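Local coordinates for regulatory protein SdiA (Escherichia coli, PDB 4LFU) that activates transcription of the ftsQAZ cell-division genes as a DNA-binding LuxR-type receptor that responds to acyl-homoserine lactone autoinducers from other bacteria, at residues A[93-96]-A[97-101]; A[123-126]-A[127-131]; A[143-147]-A[148-152]; A[160-163]-A[164-167]. One frame throughout, in Å; residues are numbered along the deposited sequence.

Contact 1. Residues A[93-96]-A[97-101]; sequences LMWN and DDLFS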
loop_
_atom_site.group_PDB
_atom_site.type_symbol
_atom_site.label_atom_id
_atom_site.label_comp_id
_atom_site.label_asym_id
_atom_site.label_seq_id
_atom_site.Cartn_x
_atom_site.Cartn_y
_atom_site.Cartn_z
ATOM N N LEU A 93 3.443 -5.773 -15.752
ATOM C CA LEU A 93 4.535 -6.599 -16.264
ATOM C C LEU A 93 4.097 -7.502 -17.431
ATOM O O LEU A 93 3.396 -8.497 -17.246
ATOM C CB LEU A 93 5.169 -7.432 -15.146
ATOM C CG LEU A 93 6.313 -8.407 -15.485
ATOM C CD1 LEU A 93 7.543 -7.696 -16.094
ATOM C CD2 LEU A 93 6.688 -9.199 -14.233
ATOM N N MET A 94 4.504 -7.117 -18.635
ATOM C CA MET A 94 4.323 -7.938 -19.824
ATOM C C MET A 94 5.465 -8.948 -19.797
ATOM O O MET A 94 6.609 -8.541 -19.637
ATOM C CB MET A 94 4.391 -7.053 -21.083
ATOM C CG MET A 94 4.164 -7.807 -22.404
ATOM S SD MET A 94 2.435 -8.218 -22.607
ATOM C CE MET A 94 2.556 -9.884 -23.228
ATOM N N TRP A 95 5.175 -10.246 -19.920
ATOM C CA TRP A 95 6.259 -11.269 -19.860
ATOM C C TRP A 95 7.163 -11.217 -21.088
ATOM O O TRP A 95 6.696 -11.017 -22.212
ATOM C CB TRP A 95 5.751 -12.709 -19.665
ATOM C CG TRP A 95 4.843 -12.911 -18.484
ATOM C CD1 TRP A 95 4.538 -11.996 -17.495
ATOM C CD2 TRP A 95 4.123 -14.109 -18.154
ATOM N NE1 TRP A 95 3.662 -12.555 -16.600
ATOM C CE2 TRP A 95 3.390 -13.845 -16.975
ATOM C CE3 TRP A 95 4.010 -15.369 -18.755
ATOM C CZ2 TRP A 95 2.572 -14.801 -16.370
ATOM C CZ3 TRP A 95 3.174 -16.320 -18.167
ATOM C CH2 TRP A 95 2.475 -16.027 -16.977
ATOM N N ASN A 96 8.456 -11.360 -20.846
ATOM C CA ASN A 96 9.456 -11.453 -21.908
ATOM C C ASN A 96 10.487 -12.478 -21.507
ATOM O O ASN A 96 10.511 -12.889 -20.353
ATOM C CB ASN A 96 10.118 -10.100 -22.213
ATOM C CG ASN A 96 10.827 -9.495 -21.009
ATOM O OD1 ASN A 96 11.780 -10.056 -20.463
ATOM N ND2 ASN A 96 10.366 -8.326 -20.599
ATOM N N ASP A 97 11.340 -12.880 -22.448
ATOM C CA ASP A 97 12.353 -13.897 -22.162
ATOM C C ASP A 97 13.382 -13.471 -21.139
ATOM O O ASP A 97 13.752 -14.271 -20.286
ATOM C CB ASP A 97 13.021 -14.391 -23.441
ATOM C CG ASP A 97 12.098 -15.245 -24.271
ATOM O OD1 ASP A 97 11.184 -15.850 -23.685
ATOM O OD2 ASP A 97 12.272 -15.309 -25.504
ATOM N N ASP A 98 13.808 -12.210 -21.191
ATOM C CA ASP A 98 14.830 -11.684 -20.249
ATOM C C ASP A 98 14.417 -11.816 -18.799
ATOM O O ASP A 98 15.264 -11.985 -17.942
ATOM C CB ASP A 98 15.190 -10.219 -20.552
ATOM C CG ASP A 98 15.500 -9.989 -22.025
ATOM O OD1 ASP A 98 14.543 -10.053 -22.850
ATOM O OD2 ASP A 98 16.691 -9.768 -22.351
ATOM N N LEU A 99 13.105 -11.727 -18.556
ATOM C CA LEU A 99 12.479 -11.862 -17.231
ATOM C C LEU A 99 12.869 -13.167 -16.532
ATOM O O LEU A 99 13.025 -13.209 -15.296
ATOM C CB LEU A 99 10.959 -11.811 -17.393
ATOM C CG LEU A 99 10.037 -10.951 -16.528
ATOM C CD1 LEU A 99 8.598 -11.422 -16.647
ATOM C CD2 LEU A 99 10.457 -10.944 -15.089
ATOM N N PHE A 100 13.076 -14.216 -17.335
ATOM C CA PHE A 100 13.275 -15.566 -16.820
ATOM C C PHE A 100 14.701 -16.088 -16.853
ATOM O O PHE A 100 14.917 -17.277 -16.638
ATOM C CB PHE A 100 12.323 -16.530 -17.539
ATOM C CG PHE A 100 10.859 -16.225 -17.287
ATOM C CD1 PHE A 100 10.197 -16.787 -16.198
ATOM C CD2 PHE A 100 10.160 -15.358 -18.123
ATOM C CE1 PHE A 100 8.853 -16.494 -15.955
ATOM C CE2 PHE A 100 8.829 -15.053 -17.894
ATOM C CZ PHE A 100 8.160 -15.626 -16.808
ATOM N N SER A 101 15.682 -15.211 -17.067
ATOM C CA SER A 101 17.076 -15.652 -17.222
ATOM C C SER A 101 17.679 -16.239 -15.952
ATOM O O SER A 101 18.638 -17.025 -16.013
ATOM C CB SER A 101 17.950 -14.512 -17.738
ATOM O OG SER A 101 18.134 -13.510 -16.747
#
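The backbone N-H of Leu99 turns toward two oxygens of Asn96, three residues earlier. The stronger bond runs from Leu99 N to the side-chain amide oxygen Asn96 OD1, 2.9 Å away. It meets the amide C=O at 157°, with the donor tilted somewhat from the carbonyl plane. A weak second bond joins Leu99 N to the backbone oxygen Asn96 O at 3.4 Å. The grip depends on a chi1 of 59°, which sets CG of Asn96 between its own backbone N and carbonyl carbon, the position from which OD1 reaches the N-H of Leu99 in the 3-10 turn at 98-99. There CB of Asp98 also packs against Asn96 OD1.

On the apolar side, Leu93 and Leu99 reach for each other tip to tip, with Leu93 CD2 3.8 Å from Leu99 CD1. The same Leu99 methyl lies obliquely beside the indole of Trp95, 4.2 Å from its CD1. Phe100 presents a ring edge to the chain: its CD2 is 3.3 Å from Asn96 O, near the ring plane.

Outside the turn, Trp95 NE1 bonds to Thr120 OG1 and Asp97 OD1 accepts from the indole of Trp107. An exposed asparagine thus ties down a backbone N-H as strand 92-94 gives way to a tight turn, while the methyl CD1 of Leu99 packs on Leu93 and Trp95; polar anchoring and apolar packing meet in one residue.

Contact 2. Residues A[123-126]-A[127-131]; sequences LMLP and NRALG
With chi1 at 65° and chi2 at 0°, the amide of Asn127 curls back over the turn, bringing OD1 within 3.4 Å of CB of Leu125. The same OD1 accepts from the backbone N of Ala129 at 3.0 Å, an Asx turn in which the donor stands above the amide plane. Arg128 bends at chi2 (76°), which returns its guanidinium to the turn it has just left; NH1 donates to the backbone oxygen of Pro126 at 2.8 Å, and that oxygen lies at the guanidinium edge. These groups close the hairpin of strands 117-124 and 130-137. A type I turn spans Leu125 to Arg128, and with Arg128 in a left-handed conformation and Leu125 N bonded to Ala129 O at 2.8 Å, it is the classic type I turn with a G1 bulge, here with arginine in the place often held by glycine. Leu123 and Gly131 follow as an antiparallel hydrogen-bonded pair. Met124 and Leu130, the neighbouring non-hydrogen-bonded pair, share the other face of the sheet, where Met124 CB rests 3.7 Å from Leu130 CD2. Met124 also packs on Leu125 of the second subunit, while Asn127 ND2 donates to the carbonyl oxygen of Val173, beyond the hairpin.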
loop_
_atom_site.group_PDB
_atom_site.type_symbol
_atom_site.label_atom_id
_atom_site.label_comp_id
_atom_site.label_asym_id
_atom_site.label_seq_id
_atom_site.Cartn_x
_atom_site.Cartn_y
_atom_site.Cartn_z
ATOM N N LEU A 123 -0.888 -5.206 -7.167
ATOM C CA LEU A 123 -1.320 -4.188 -6.232
ATOM C C LEU A 123 -0.986 -4.570 -4.792
ATOM O O LEU A 123 -1.199 -5.726 -4.362
ATOM C CB LEU A 123 -2.844 -3.993 -6.318
ATOM C CG LEU A 123 -3.375 -2.824 -5.475
ATOM C CD1 LEU A 123 -2.842 -1.509 -6.021
ATOM C CD2 LEU A 123 -4.892 -2.797 -5.396
ATOM N N MET A 124 -0.503 -3.587 -4.039
ATOM C CA MET A 124 -0.417 -3.737 -2.597
ATOM C C MET A 124 -1.746 -3.385 -1.972
ATOM O O MET A 124 -2.269 -2.307 -2.201
ATOM C CB MET A 124 0.649 -2.838 -1.987
ATOM C CG MET A 124 0.593 -2.906 -0.459
ATOM S SD MET A 124 2.082 -2.280 0.288
ATOM C CE MET A 124 1.943 -0.514 -0.026
ATOM N N LEU A 125 -2.271 -4.292 -1.155
ATOM C CA LEU A 125 -3.564 -4.082 -0.476
ATOM C C LEU A 125 -3.471 -3.247 0.828
ATOM O O LEU A 125 -2.372 -3.074 1.380
ATOM C CB LEU A 125 -4.250 -5.435 -0.247
ATOM C CG LEU A 125 -4.413 -6.233 -1.545
ATOM C CD1 LEU A 125 -4.641 -7.703 -1.243
ATOM C CD2 LEU A 125 -5.520 -5.656 -2.417
ATOM N N PRO A 126 -4.627 -2.750 1.338
ATOM C CA PRO A 126 -4.595 -1.941 2.592
ATOM C C PRO A 126 -3.954 -2.687 3.770
ATOM O O PRO A 126 -3.432 -2.053 4.683
ATOM C CB PRO A 126 -6.081 -1.640 2.878
ATOM C CG PRO A 126 -6.782 -1.824 1.503
ATOM C CD PRO A 126 -6.003 -2.916 0.812
ATOM N N ASN A 127 -3.967 -4.020 3.727
ATOM C CA ASN A 127 -3.369 -4.840 4.782
ATOM C C ASN A 127 -1.895 -5.201 4.515
ATOM O O ASN A 127 -1.259 -5.938 5.295
ATOM C CB ASN A 127 -4.216 -6.091 5.037
ATOM C CG ASN A 127 -4.264 -7.053 3.838
ATOM O OD1 ASN A 127 -3.663 -6.811 2.789
ATOM N ND2 ASN A 127 -4.984 -8.157 4.007
ATOM N N ARG A 128 -1.365 -4.639 3.416
ATOM C CA ARG A 128 0.039 -4.811 2.977
ATOM C C ARG A 128 0.313 -6.176 2.319
ATOM O O ARG A 128 1.460 -6.529 2.049
ATOM C CB ARG A 128 1.015 -4.557 4.122
ATOM C CG ARG A 128 1.184 -3.117 4.499
ATOM C CD ARG A 128 0.010 -2.592 5.305
ATOM N NE ARG A 128 0.415 -1.443 6.104
ATOM C CZ ARG A 128 -0.308 -0.345 6.241
ATOM N NH1 ARG A 128 -1.508 -0.274 5.676
ATOM N NH2 ARG A 128 0.156 0.656 6.974
ATOM N N ALA A 129 -0.738 -6.947 2.064
ATOM C CA ALA A 129 -0.586 -8.146 1.246
ATOM C C ALA A 129 -0.295 -7.673 -0.162
ATOM O O ALA A 129 -0.718 -6.586 -0.555
ATOM C CB ALA A 129 -1.851 -8.993 1.281
ATOM N N LEU A 130 0.432 -8.477 -0.926
ATOM C CA LEU A 130 0.697 -8.123 -2.315
ATOM C C LEU A 130 -0.079 -9.078 -3.191
ATOM O O LEU A 130 0.110 -10.303 -3.113
ATOM C CB LEU A 130 2.205 -8.196 -2.630
ATOM C CG LEU A 130 3.194 -7.237 -1.953
ATOM C CD1 LEU A 130 4.585 -7.583 -2.433
ATOM C CD2 LEU A 130 2.900 -5.777 -2.303
ATOM N N GLY A 131 -0.964 -8.517 -4.007
ATOM C CA GLY A 131 -1.778 -9.311 -4.900
ATOM C C GLY A 131 -1.239 -9.219 -6.304
ATOM O O GLY A 131 -0.844 -8.134 -6.771
#

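Contact 3. Residues A[143-147]-A[148-152]; sequences IPILS and DELQL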
loop_
_atom_site.group_PDB
_atom_site.type_symbol
_atom_site.label_atom_id
_atom_site.label_comp_id
_atom_site.label_asym_id
_atom_site.label_seq_id
_atom_site.Cartn_x
_atom_site.Cartn_y
_atom_site.Cartn_z
ATOM N N ILE A 143 -1.751 -10.930 -30.937
ATOM C CA ILE A 143 -3.108 -10.415 -30.768
ATOM C C ILE A 143 -3.045 -8.880 -30.765
ATOM O O ILE A 143 -2.163 -8.284 -30.115
ATOM C CB ILE A 143 -3.812 -10.961 -29.485
ATOM C CG1 ILE A 143 -3.226 -10.324 -28.207
ATOM C CG2 ILE A 143 -3.752 -12.505 -29.451
ATOM C CD1 ILE A 143 -4.272 -9.902 -27.166
ATOM N N PRO A 144 -3.956 -8.227 -31.512
ATOM C CA PRO A 144 -3.903 -6.769 -31.486
ATOM C C PRO A 144 -4.611 -6.231 -30.231
ATOM O O PRO A 144 -5.833 -6.353 -30.103
ATOM C CB PRO A 144 -4.635 -6.360 -32.783
ATOM C CG PRO A 144 -5.132 -7.664 -33.430
ATOM C CD PRO A 144 -5.042 -8.727 -32.377
ATOM N N ILE A 145 -3.839 -5.686 -29.293
ATOM C CA ILE A 145 -4.419 -5.001 -28.127
ATOM C C ILE A 145 -3.587 -3.794 -27.691
ATOM O O ILE A 145 -2.367 -3.885 -27.532
ATOM C CB ILE A 145 -4.736 -5.962 -26.925
ATOM C CG1 ILE A 145 -5.742 -5.304 -25.969
ATOM C CG2 ILE A 145 -3.457 -6.392 -26.199
ATOM C CD1 ILE A 145 -6.612 -6.268 -25.201
ATOM N N LEU A 146 -4.270 -2.667 -27.516
ATOM C CA LEU A 146 -3.650 -1.430 -27.071
ATOM C C LEU A 146 -3.019 -1.648 -25.686
ATOM O O LEU A 146 -3.698 -2.077 -24.758
ATOM C CB LEU A 146 -4.715 -0.334 -27.015
ATOM C CG LEU A 146 -4.476 1.051 -27.617
ATOM C CD1 LEU A 146 -5.825 1.747 -27.787
ATOM C CD2 LEU A 146 -3.547 1.895 -26.770
ATOM N N SER A 147 -1.719 -1.377 -25.570
ATOM C CA SER A 147 -0.964 -1.571 -24.329
ATOM C C SER A 147 -1.611 -0.833 -23.148
ATOM O O SER A 147 -1.705 -1.365 -22.038
ATOM C CB SER A 147 0.475 -1.094 -24.527
ATOM O OG SER A 147 1.271 -1.354 -23.383
ATOM N N ASP A 148 -2.074 0.385 -23.427
ATOM C CA ASP A 148 -2.715 1.278 -22.460
ATOM C C ASP A 148 -4.056 0.691 -21.991
ATOM O O ASP A 148 -4.385 0.707 -20.803
ATOM C CB ASP A 148 -2.941 2.671 -23.098
ATOM C CG ASP A 148 -1.743 3.168 -23.947
ATOM O OD1 ASP A 148 -1.112 2.360 -24.689
ATOM O OD2 ASP A 148 -1.450 4.395 -23.894
ATOM N N GLU A 149 -4.825 0.171 -22.938
ATOM C CA GLU A 149 -6.091 -0.463 -22.635
ATOM C C GLU A 149 -5.906 -1.669 -21.708
ATOM O O GLU A 149 -6.545 -1.742 -20.653
ATOM C CB GLU A 149 -6.797 -0.869 -23.924
ATOM C CG GLU A 149 -8.263 -1.226 -23.743
ATOM C CD GLU A 149 -8.852 -1.944 -24.951
ATOM O OE1 GLU A 149 -9.503 -2.997 -24.757
ATOM O OE2 GLU A 149 -8.663 -1.468 -26.099
ATOM N N LEU A 150 -5.037 -2.604 -22.101
ATOM C CA LEU A 150 -4.723 -3.799 -21.290
ATOM C C LEU A 150 -4.233 -3.450 -19.874
ATOM O O LEU A 150 -4.620 -4.087 -18.908
ATOM C CB LEU A 150 -3.701 -4.712 -22.006
ATOM C CG LEU A 150 -3.185 -5.960 -21.265
ATOM C CD1 LEU A 150 -4.300 -6.964 -21.099
ATOM C CD2 LEU A 150 -1.993 -6.609 -21.976
ATOM N N GLN A 151 -3.392 -2.430 -19.770
ATOM C CA GLN A 151 -2.871 -1.976 -18.486
ATOM C C GLN A 151 -3.959 -1.465 -17.553
ATOM O O GLN A 151 -4.013 -1.866 -16.387
ATOM C CB GLN A 151 -1.830 -0.895 -18.697
ATOM C CG GLN A 151 -0.520 -1.457 -19.159
ATOM C CD GLN A 151 0.577 -0.442 -19.116
ATOM O OE1 GLN A 151 1.132 -0.078 -20.159
ATOM N NE2 GLN A 151 0.902 0.039 -17.907
ATOM N N LEU A 152 -4.825 -0.606 -18.090
ATOM C CA LEU A 152 -5.882 0.030 -17.320
ATOM C C LEU A 152 -6.971 -0.970 -16.915
ATOM O O LEU A 152 -7.523 -0.880 -15.800
ATOM C CB LEU A 152 -6.480 1.211 -18.095
ATOM C CG LEU A 152 -5.678 2.524 -18.137
ATOM C CD1 LEU A 152 -6.248 3.433 -19.217
ATOM C CD2 LEU A 152 -5.698 3.236 -16.804
#
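Leu146 O receives the backbone N-H of Leu150 in a nearly straight bond of 3.0 Å, the first full turn of helix 147-167, with Leu146 at the N-cap position. One residue on, Gln151 N repeats the pattern to Ser147 O, and the aliphatic CG of Gln151 packs 3.1 Å from Ser147 O. Around this backbone core, Leu146 packs at two points of its side chain: its CB touches CB of Glu149 at 3.8 Å, and its methyl CD2 comes up against the carboxylate of Asp148, 3.2 Å from OD1. Asp148 has a chi1 of -42°, which swings its CG back beside its own backbone N and hence toward Leu146. Separately, Ile145 CG2 lies 4.5 Å from Leu150 CD2, a loose approach that Leu37 completes by touching both residues.

Farther out, both carboxylates have charged partners. Asp148 OD2 forms a salt bridge with Arg11 of the second subunit, and Glu149 OE1 pairs with Lys153 one turn on, while Phe7 of the second subunit covers Leu146 and Glu149. Two acidic residues in the first turn would be expected to interact favourably with the helix dipole, and the salt bridge with Arg11 of the second subunit probably offsets the charge of Asp148 where the subunits meet.

Contact 4. Residues A[160-163]-A[164-167]; sequences ESLM and ALMR
Leu165 lies close over the carbonyl of Ser161, its CG 3.3 Å and its CD1 3.4 Å from Ser161 O, and this marks the tight side of the helix. A chi1 of -66° puts Leu165 CG beside its own backbone N, directing the isobutyl group back down the helix to the preceding turn. Next to it the methyl CB of Ala164 packs directly on the carbonyls, 3.3 Å from Glu160 O. All four carbonyls from Glu160 to Met163 accept the N-H four residues on, as in any regular alpha helix. The Met166 to Leu162 bond is the most bent of the four, with an N-H...O angle of 143° and the donor above the carbonyl plane.

The other side is looser. The side chains of Met163 and Met166 come closest at their sulfurs, SD to SD at 4.4 Å; Met163 bends at chi2 and chi3, Met166 at chi3. The base of Met166 still packs on the carbonyl of Leu162, its CB 3.4 Å from Leu162 O, and only its end is loosely met. Arg167 is exposed and leaves its helix with only CB near Met163 O; its guanidinium NH2 instead donates to the carbonyl oxygen of Met20.

Ser161 OG bonds back to the carbonyl oxygen of Leu157 within the helix. Ser161 and Ala164 face Val26 of helix 23-36, and Leu165 faces Tyr27 there, while Glu160 and Ser161 pack on Phe17 of helix 6-19. Leu162 CD2 lies 4.3 Å from Leu165 CD1, and both leucines pack on Leu44 of strand 41-47, so this end of helix 147-167 is wedged between two helices and the sheet.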
loop_
_atom_site.group_PDB
_atom_site.type_symbol
_atom_site.label_atom_id
_atom_site.label_comp_id
_atom_site.label_asym_id
_atom_site.label_seq_id
_atom_site.Cartn_x
_atom_site.Cartn_y
_atom_site.Cartn_z
ATOM N N GLU A 160 -10.302 -4.701 -7.883
ATOM C CA GLU A 160 -11.708 -5.028 -7.552
ATOM C C GLU A 160 -11.902 -6.464 -7.112
ATOM O O GLU A 160 -12.649 -6.717 -6.164
ATOM C CB GLU A 160 -12.658 -4.705 -8.715
ATOM C CG GLU A 160 -12.739 -3.214 -9.031
ATOM C CD GLU A 160 -12.915 -2.361 -7.781
ATOM O OE1 GLU A 160 -13.925 -2.554 -7.055
ATOM O OE2 GLU A 160 -12.052 -1.492 -7.530
ATOM N N SER A 161 -11.213 -7.403 -7.770
ATOM C CA SER A 161 -11.318 -8.809 -7.367
ATOM C C SER A 161 -10.823 -8.998 -5.944
ATOM O O SER A 161 -11.476 -9.632 -5.143
ATOM C CB SER A 161 -10.618 -9.757 -8.355
ATOM O OG SER A 161 -9.221 -9.515 -8.463
ATOM N N LEU A 162 -9.689 -8.398 -5.620
ATOM C CA LEU A 162 -9.119 -8.544 -4.293
ATOM C C LEU A 162 -9.818 -7.677 -3.240
ATOM O O LEU A 162 -9.854 -8.058 -2.076
ATOM C CB LEU A 162 -7.614 -8.264 -4.315
ATOM C CG LEU A 162 -6.707 -9.253 -5.053
ATOM C CD1 LEU A 162 -5.337 -8.666 -5.296
ATOM C CD2 LEU A 162 -6.609 -10.556 -4.295
ATOM N N MET A 163 -10.362 -6.522 -3.638
ATOM C CA MET A 163 -11.248 -5.749 -2.727
ATOM C C MET A 163 -12.553 -6.486 -2.419
ATOM O O MET A 163 -12.959 -6.564 -1.246
ATOM C CB MET A 163 -11.515 -4.328 -3.238
ATOM C CG MET A 163 -10.271 -3.394 -3.219
ATOM S SD MET A 163 -9.294 -3.333 -1.684
ATOM C CE MET A 163 -10.527 -2.742 -0.514
ATOM N N ALA A 164 -13.187 -7.068 -3.450
ATOM C CA ALA A 164 -14.324 -7.966 -3.235
ATOM C C ALA A 164 -13.966 -9.102 -2.289
ATOM O O ALA A 164 -14.673 -9.353 -1.317
ATOM C CB ALA A 164 -14.846 -8.518 -4.556
ATOM N N LEU A 165 -12.867 -9.798 -2.554
ATOM C CA LEU A 165 -12.463 -10.912 -1.681
ATOM C C LEU A 165 -12.121 -10.489 -0.248
ATOM O O LEU A 165 -12.268 -11.276 0.672
ATOM C CB LEU A 165 -11.306 -11.719 -2.307
ATOM C CG LEU A 165 -11.630 -12.489 -3.598
ATOM C CD1 LEU A 165 -10.371 -12.724 -4.424
ATOM C CD2 LEU A 165 -12.324 -13.799 -3.297
ATOM N N MET A 166 -11.636 -9.259 -0.073
ATOM C CA MET A 166 -11.413 -8.699 1.260
ATOM C C MET A 166 -12.736 -8.448 1.973
ATOM O O MET A 166 -12.879 -8.811 3.138
ATOM C CB MET A 166 -10.579 -7.416 1.207
ATOM C CG MET A 166 -9.069 -7.672 1.307
ATOM S SD MET A 166 -8.093 -6.162 1.408
ATOM C CE MET A 166 -7.987 -5.918 3.179
ATOM N N ARG A 167 -13.692 -7.849 1.256
ATOM C CA ARG A 167 -15.062 -7.642 1.746
ATOM C C ARG A 167 -15.738 -8.950 2.157
ATOM O O ARG A 167 -16.423 -8.988 3.163
ATOM C CB ARG A 167 -15.911 -6.917 0.687
ATOM C CG ARG A 167 -17.417 -7.013 0.927
ATOM C CD ARG A 167 -18.207 -6.056 0.024
ATOM N NE ARG A 167 -18.123 -6.404 -1.397
ATOM C CZ ARG A 167 -18.750 -7.437 -1.960
ATOM N NH1 ARG A 167 -19.506 -8.240 -1.226
ATOM N NH2 ARG A 167 -18.612 -7.670 -3.259
#

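All four contacts lie in the autoinducer-binding domain. Contacts 2 and 4 have centres about 11 Å apart and touch: Leu162 CD1 meets Gly131 CA at 3.6 Å and Met166 SD meets Pro126 CD at 3.9 Å, so the hairpin, from strand (Gly131) to turn (Pro126), rests on the C-terminal part of helix 147-167. Contact 3 opens that helix, its centre about 23 Å from that of contact 4, and, like contact 2, meets the second subunit. Contact 1 starts at the end of strand 92-94, its centre about 18 Å from that of contact 3 and 23 Å from that of contact 2, touching neither. A tetraethylene glycol, probably from crystallisation, lies about 4 Å from the Trp95 side chain, consistent with a pocket.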